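PDB 4QTN: nicotinamide riboside transporter PnuC, which probably carries nicotinamide riboside, a form of vitamin B3, across the bacterial inner membrane as a homotrimer. Local coordinates for residues A104-H109 with I226-L231; V55-G58 with S63-L66. All coordinates share one frame; numbering follows the deposited sequence.

Interaction 1. Residues A104-H109 with I226-L231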
loop_
_atom_site.group_PDB
_atom_site.type_symbol
_atom_site.label_atom_id
_atom_site.label_comp_id
_atom_site.label_asym_id
_atom_site.label_seq_id
_atom_site.Cartn_x
_atom_site.Cartn_y
_atom_site.Cartn_z
ATOM N N ALA C 104 24.879 22.341 -1.660
ATOM C CA ALA C 104 26.170 22.508 -2.316
ATOM C C ALA C 104 26.248 21.697 -3.602
ATOM O O ALA C 104 26.355 22.266 -4.690
ATOM C CB ALA C 104 27.303 22.114 -1.368
HETATM N N MSE C 105 26.164 20.368 -3.475
HETATM C CA MSE C 105 26.456 19.458 -4.592
HETATM C C MSE C 105 25.359 19.379 -5.601
HETATM O O MSE C 105 25.620 19.118 -6.771
HETATM C CB MSE C 105 26.674 18.057 -4.107
HETATM C CG MSE C 105 27.784 17.987 -3.108
HETATM SE SE MSE C 105 27.536 16.246 -2.279
HETATM C CE MSE C 105 25.986 16.674 -1.144
ATOM N N TRP C 106 24.114 19.542 -5.161
ATOM C CA TRP C 106 23.006 19.671 -6.100
ATOM C C TRP C 106 23.178 20.958 -6.919
ATOM O O TRP C 106 23.123 20.924 -8.152
ATOM C CB TRP C 106 21.663 19.666 -5.372
ATOM C CG TRP C 106 20.976 18.300 -5.288
ATOM C CD1 TRP C 106 21.557 17.101 -4.970
ATOM C CD2 TRP C 106 19.573 18.032 -5.447
ATOM N NE1 TRP C 106 20.610 16.102 -4.945
ATOM C CE2 TRP C 106 19.384 16.645 -5.233
ATOM C CE3 TRP C 106 18.454 18.828 -5.757
ATOM C CZ2 TRP C 106 18.124 16.035 -5.329
ATOM C CZ3 TRP C 106 17.202 18.219 -5.856
ATOM C CH2 TRP C 106 17.048 16.840 -5.636
ATOM N N ARG C 107 23.447 22.075 -6.226
ATOM C CA ARG C 107 23.614 23.399 -6.869
ATOM C C ARG C 107 24.460 23.355 -8.128
ATOM O O ARG C 107 24.192 24.070 -9.085
ATOM C CB ARG C 107 24.214 24.410 -5.885
ATOM C CG ARG C 107 24.105 25.869 -6.340
ATOM C CD ARG C 107 24.765 26.816 -5.347
ATOM N NE ARG C 107 26.100 26.356 -4.977
ATOM C CZ ARG C 107 26.817 26.855 -3.979
ATOM N NH1 ARG C 107 28.021 26.360 -3.718
ATOM N NH2 ARG C 107 26.336 27.845 -3.240
ATOM N N LYS C 108 25.485 22.514 -8.118
ATOM C CA LYS C 108 26.400 22.395 -9.248
ATOM C C LYS C 108 25.815 21.659 -10.456
ATOM O O LYS C 108 26.368 21.727 -11.529
ATOM C CB LYS C 108 27.710 21.723 -8.807
ATOM C CG LYS C 108 28.947 22.607 -8.907
ATOM C CD LYS C 108 29.961 22.263 -7.836
ATOM C CE LYS C 108 29.924 20.783 -7.493
ATOM N NZ LYS C 108 30.797 20.456 -6.324
ATOM N N HIS C 109 24.699 20.958 -10.274
ATOM C CA HIS C 109 24.230 20.000 -11.294
ATOM C C HIS C 109 22.764 20.161 -11.688
ATOM O O HIS C 109 22.012 19.183 -11.743
ATOM C CB HIS C 109 24.531 18.556 -10.864
ATOM C CG HIS C 109 25.988 18.229 -10.853
ATOM N ND1 HIS C 109 26.774 18.367 -9.728
ATOM C CD2 HIS C 109 26.818 17.821 -11.842
ATOM C CE1 HIS C 109 28.019 18.038 -10.019
ATOM N NE2 HIS C 109 28.074 17.703 -11.295
ATOM N N ILE C 226 9.102 6.887 -9.778
ATOM C CA ILE C 226 8.583 7.134 -11.150
ATOM C C ILE C 226 9.188 8.384 -11.838
ATOM O O ILE C 226 9.742 8.277 -12.937
ATOM C CB ILE C 226 7.058 7.210 -11.195
ATOM C CG1 ILE C 226 6.463 5.825 -11.138
ATOM C CG2 ILE C 226 6.610 7.843 -12.481
ATOM C CD1 ILE C 226 5.256 5.739 -10.236
ATOM N N ASN C 227 9.106 9.544 -11.175
ATOM C CA ASN C 227 9.543 10.816 -11.762
ATOM C C ASN C 227 11.017 10.910 -11.961
ATOM O O ASN C 227 11.476 11.416 -12.991
ATOM C CB ASN C 227 9.116 11.987 -10.905
ATOM C CG ASN C 227 9.195 13.309 -11.654
ATOM O OD1 ASN C 227 8.444 13.537 -12.623
ATOM N ND2 ASN C 227 10.096 14.193 -11.214
ATOM N N TRP C 228 11.772 10.505 -10.940
ATOM C CA TRP C 228 13.227 10.384 -11.063
ATOM C C TRP C 228 13.678 9.443 -12.186
ATOM O O TRP C 228 14.706 9.685 -12.811
ATOM C CB TRP C 228 13.870 10.011 -9.730
ATOM C CG TRP C 228 14.235 11.186 -8.981
ATOM C CD1 TRP C 228 13.401 12.163 -8.557
ATOM C CD2 TRP C 228 15.552 11.580 -8.592
ATOM N NE1 TRP C 228 14.108 13.153 -7.912
ATOM C CE2 TRP C 228 15.434 12.817 -7.917
ATOM C CE3 TRP C 228 16.817 11.003 -8.726
ATOM C CZ2 TRP C 228 16.537 13.489 -7.382
ATOM C CZ3 TRP C 228 17.921 11.682 -8.200
ATOM C CH2 TRP C 228 17.769 12.908 -7.540
ATOM N N THR C 229 12.903 8.405 -12.483
ATOM C CA THR C 229 13.166 7.660 -13.702
ATOM C C THR C 229 13.051 8.543 -14.949
ATOM O O THR C 229 13.987 8.608 -15.754
ATOM C CB THR C 229 12.306 6.407 -13.833
ATOM O OG1 THR C 229 12.695 5.486 -12.827
ATOM C CG2 THR C 229 12.538 5.754 -15.170
ATOM N N LYS C 230 11.920 9.233 -15.097
ATOM C CA LYS C 230 11.734 10.163 -16.221
ATOM C C LYS C 230 12.921 11.143 -16.305
ATOM O O LYS C 230 13.358 11.520 -17.397
ATOM C CB LYS C 230 10.386 10.914 -16.112
ATOM C CG LYS C 230 9.161 10.043 -16.440
ATOM C CD LYS C 230 7.922 10.405 -15.586
ATOM C CE LYS C 230 6.984 11.402 -16.276
ATOM N NZ LYS C 230 5.755 10.768 -16.847
ATOM N N LEU C 231 13.469 11.475 -15.146
ATOM C CA LEU C 231 14.519 12.461 -15.013
ATOM C C LEU C 231 15.847 11.875 -15.484
ATOM O O LEU C 231 16.598 12.512 -16.221
ATOM C CB LEU C 231 14.628 12.831 -13.543
ATOM C CG LEU C 231 14.711 14.228 -12.939
ATOM C CD1 LEU C 231 13.951 15.288 -13.714
ATOM C CD2 LEU C 231 14.175 14.106 -11.524
#
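Trp106 and Trp228 meet in a buried tryptophan-tryptophan contact between the cytoplasmic ends of two transmembrane helices, 85-107 and 208-234, in the all-helical fold of the PnuC family. The two indoles reach for each other from opposite directions, one from each helix, and touch through the far ends of their six-membered rings. CZ2 of Trp106 lies 3.6 Å from CZ2 of Trp228, near the plane of the Trp228 ring and at its edge. The six-membered rings are inclined at 39° with centroids 6.0 Å apart, so the pair is an oblique van der Waals contact in which little surface is shared. A polar anchor on helix 158-175 sets the first indole: NE1 of Trp106 donates to the carbonyl of Met174. Trp228 also meets Trp182, a residue of the nicotinamide riboside pocket, edge-to-face. One helical turn on, Leu231 folds its CD2 3.6 Å above one face of the Trp228 ring, toward the rim. Where helix 85-107 gives way to loop, the imidazole of His109 turns back along the chain, and its ND1 donates a long, nearly straight hydrogen bond of 3.3 Å to the backbone O of Met105, a selenomethionine.

Interaction 2. Residues V55-G58 with S63-L66. With NNR (Nicotinamide riboside), chain I.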
loop_
_atom_site.group_PDB
_atom_site.type_symbol
_atom_site.label_atom_id
_atom_site.label_comp_id
_atom_site.label_asym_id
_atom_site.label_seq_id
_atom_site.Cartn_x
_atom_site.Cartn_y
_atom_site.Cartn_z
ATOM N N VAL C 55 8.239 16.255 -1.610
ATOM C CA VAL C 55 7.592 16.445 -2.907
ATOM C C VAL C 55 8.553 17.173 -3.863
ATOM O O VAL C 55 8.674 16.809 -5.029
ATOM C CB VAL C 55 6.210 17.149 -2.769
ATOM C CG1 VAL C 55 5.804 17.866 -4.053
ATOM C CG2 VAL C 55 5.150 16.137 -2.355
ATOM N N PHE C 56 9.304 18.133 -3.322
ATOM C CA PHE C 56 10.323 18.869 -4.093
ATOM C C PHE C 56 11.536 18.008 -4.508
ATOM O O PHE C 56 12.058 18.170 -5.622
ATOM C CB PHE C 56 10.791 20.106 -3.327
ATOM C CG PHE C 56 9.847 21.257 -3.407
ATOM C CD1 PHE C 56 8.517 21.102 -3.081
ATOM C CD2 PHE C 56 10.289 22.502 -3.808
ATOM C CE1 PHE C 56 7.636 22.174 -3.151
ATOM C CE2 PHE C 56 9.417 23.577 -3.885
ATOM C CZ PHE C 56 8.087 23.411 -3.553
ATOM N N VAL C 57 11.993 17.111 -3.616
ATOM C CA VAL C 57 13.016 16.107 -3.993
ATOM C C VAL C 57 12.515 15.232 -5.162
ATOM O O VAL C 57 13.226 15.025 -6.151
ATOM C CB VAL C 57 13.447 15.216 -2.793
ATOM C CG1 VAL C 57 14.215 13.996 -3.272
ATOM C CG2 VAL C 57 14.292 16.008 -1.827
ATOM N N GLY C 58 11.273 14.772 -5.062
ATOM C CA GLY C 58 10.677 13.955 -6.109
ATOM C C GLY C 58 10.693 14.677 -7.427
ATOM O O GLY C 58 10.945 14.077 -8.467
ATOM N N SER C 63 15.171 23.868 -4.096
ATOM C CA SER C 63 14.642 24.552 -2.917
ATOM C C SER C 63 14.013 23.602 -1.946
ATOM O O SER C 63 13.365 24.031 -1.016
ATOM C CB SER C 63 13.594 25.575 -3.317
ATOM O OG SER C 63 12.408 24.919 -3.743
ATOM N N ASN C 64 14.154 22.306 -2.193
ATOM C CA ASN C 64 13.766 21.314 -1.211
ATOM C C ASN C 64 14.564 21.503 0.065
ATOM O O ASN C 64 14.038 21.331 1.156
ATOM C CB ASN C 64 13.944 19.881 -1.757
ATOM C CG ASN C 64 15.290 19.274 -1.389
ATOM O OD1 ASN C 64 15.459 18.700 -0.299
ATOM N ND2 ASN C 64 16.254 19.382 -2.302
ATOM N N TYR C 65 15.820 21.926 -0.079
ATOM C CA TYR C 65 16.771 21.906 1.035
ATOM C C TYR C 65 16.451 22.893 2.151
ATOM O O TYR C 65 16.650 22.585 3.334
ATOM C CB TYR C 65 18.195 22.101 0.542
ATOM C CG TYR C 65 18.753 20.890 -0.161
ATOM C CD1 TYR C 65 18.950 19.696 0.520
ATOM C CD2 TYR C 65 19.085 20.942 -1.509
ATOM C CE1 TYR C 65 19.461 18.589 -0.122
ATOM C CE2 TYR C 65 19.602 19.842 -2.159
ATOM C CZ TYR C 65 19.790 18.668 -1.464
ATOM O OH TYR C 65 20.298 17.561 -2.117
ATOM N N LEU C 66 15.963 24.074 1.783
ATOM C CA LEU C 66 15.531 25.037 2.774
ATOM C C LEU C 66 14.388 24.477 3.629
ATOM O O LEU C 66 14.450 24.510 4.864
ATOM C CB LEU C 66 15.113 26.340 2.117
ATOM C CG LEU C 66 14.419 27.315 3.072
ATOM C CD1 LEU C 66 15.272 27.583 4.312
ATOM C CD2 LEU C 66 14.064 28.610 2.355
HETATM O O2R NNR I . 15.865 15.720 2.227
HETATM C C2R NNR I . 14.907 14.778 2.965
HETATM C C3R NNR I . 14.914 15.095 4.465
HETATM O O3R NNR I . 16.119 15.618 4.808
HETATM C C4R NNR I . 14.741 13.758 5.154
HETATM C C5R NNR I . 13.225 13.447 5.496
HETATM O O5R NNR I . 13.098 12.017 5.802
HETATM O O4R NNR I . 15.215 12.875 4.321
HETATM C C1R NNR I . 15.270 13.535 2.856
HETATM N N1 NNR I . 14.395 12.784 1.936
HETATM C C2 NNR I . 13.426 11.895 2.424
HETATM C C6 NNR I . 14.522 12.957 0.577
HETATM C C5 NNR I . 13.672 12.246 -0.304
HETATM C C4 NNR I . 12.734 11.363 0.184
HETATM C C3 NNR I . 12.590 11.191 1.528
HETATM C C7 NNR I . 11.515 10.241 2.028
HETATM O O7 NNR I . 11.605 9.729 3.104
HETATM N N7 NNR I . 10.371 9.968 1.201
#
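Two residues of the nicotinamide riboside pocket, Val57 and Asn64, touch here across a helical hairpin: transmembrane helix 41-59 turns through a short cytoplasmic loop into helix 64-80. The backbones come close at the turn, with the CA atoms of Phe56 and Asn64 5.1 Å apart, and CB of Phe56 packs against CB of Asn64 at 3.5 Å. On the pocket side, the Val57 and Asn64 side chains cross at a slant. The two methyls of Val57 divide the work. Val57 CG1, anti to the backbone N (chi1 166°), lies 3.5 Å from C5 of the nicotinamide ring, whereas Val57 CG2 is directed at the Asn64 amide, 3.3 Å from Asn64 OD1. Asn64 OD1 is 3.9 Å from O2R of the ligand, too far for a hydrogen bond; nicotinamide riboside is hydrogen-bonded to OD1 of Asn189. Asn64 ND2 sits 3.3 Å above the centre of the Tyr65 ring and makes a weak hydrogen bond to the carbonyl of Lys61 in the turn. Farther from the ligand, Phe56 also meets Trp15 edge-to-face, and the Ser63 hydroxyl comes to the rim of its ring, with Ser63 OG 3.2 Å from Phe56 CD2 and near the ring plane.

Interactions 1 and 2 have centres 10 Å apart and are joined by two probable hydrogen bonds near the nicotinamide riboside site. The C-terminal end of helix 41-59 offers two carbonyls to helix 208-234: Trp228 NE1 lies 2.7 Å from Val57 O, and Asn227 ND2 lies 2.9 Å from Gly58 O. Val57 thus faces the ligand with its side chain while its carbonyl holds the indole of interaction 1. A second bridge is aromatic, Trp106 meeting Tyr65 edge-to-face with CD1 of Trp106 3.2 Å from Tyr65 OH. Interaction 2 lines the pocket itself; Trp106 of interaction 1 stands farther back, its side chain about 8 Å from the ligand.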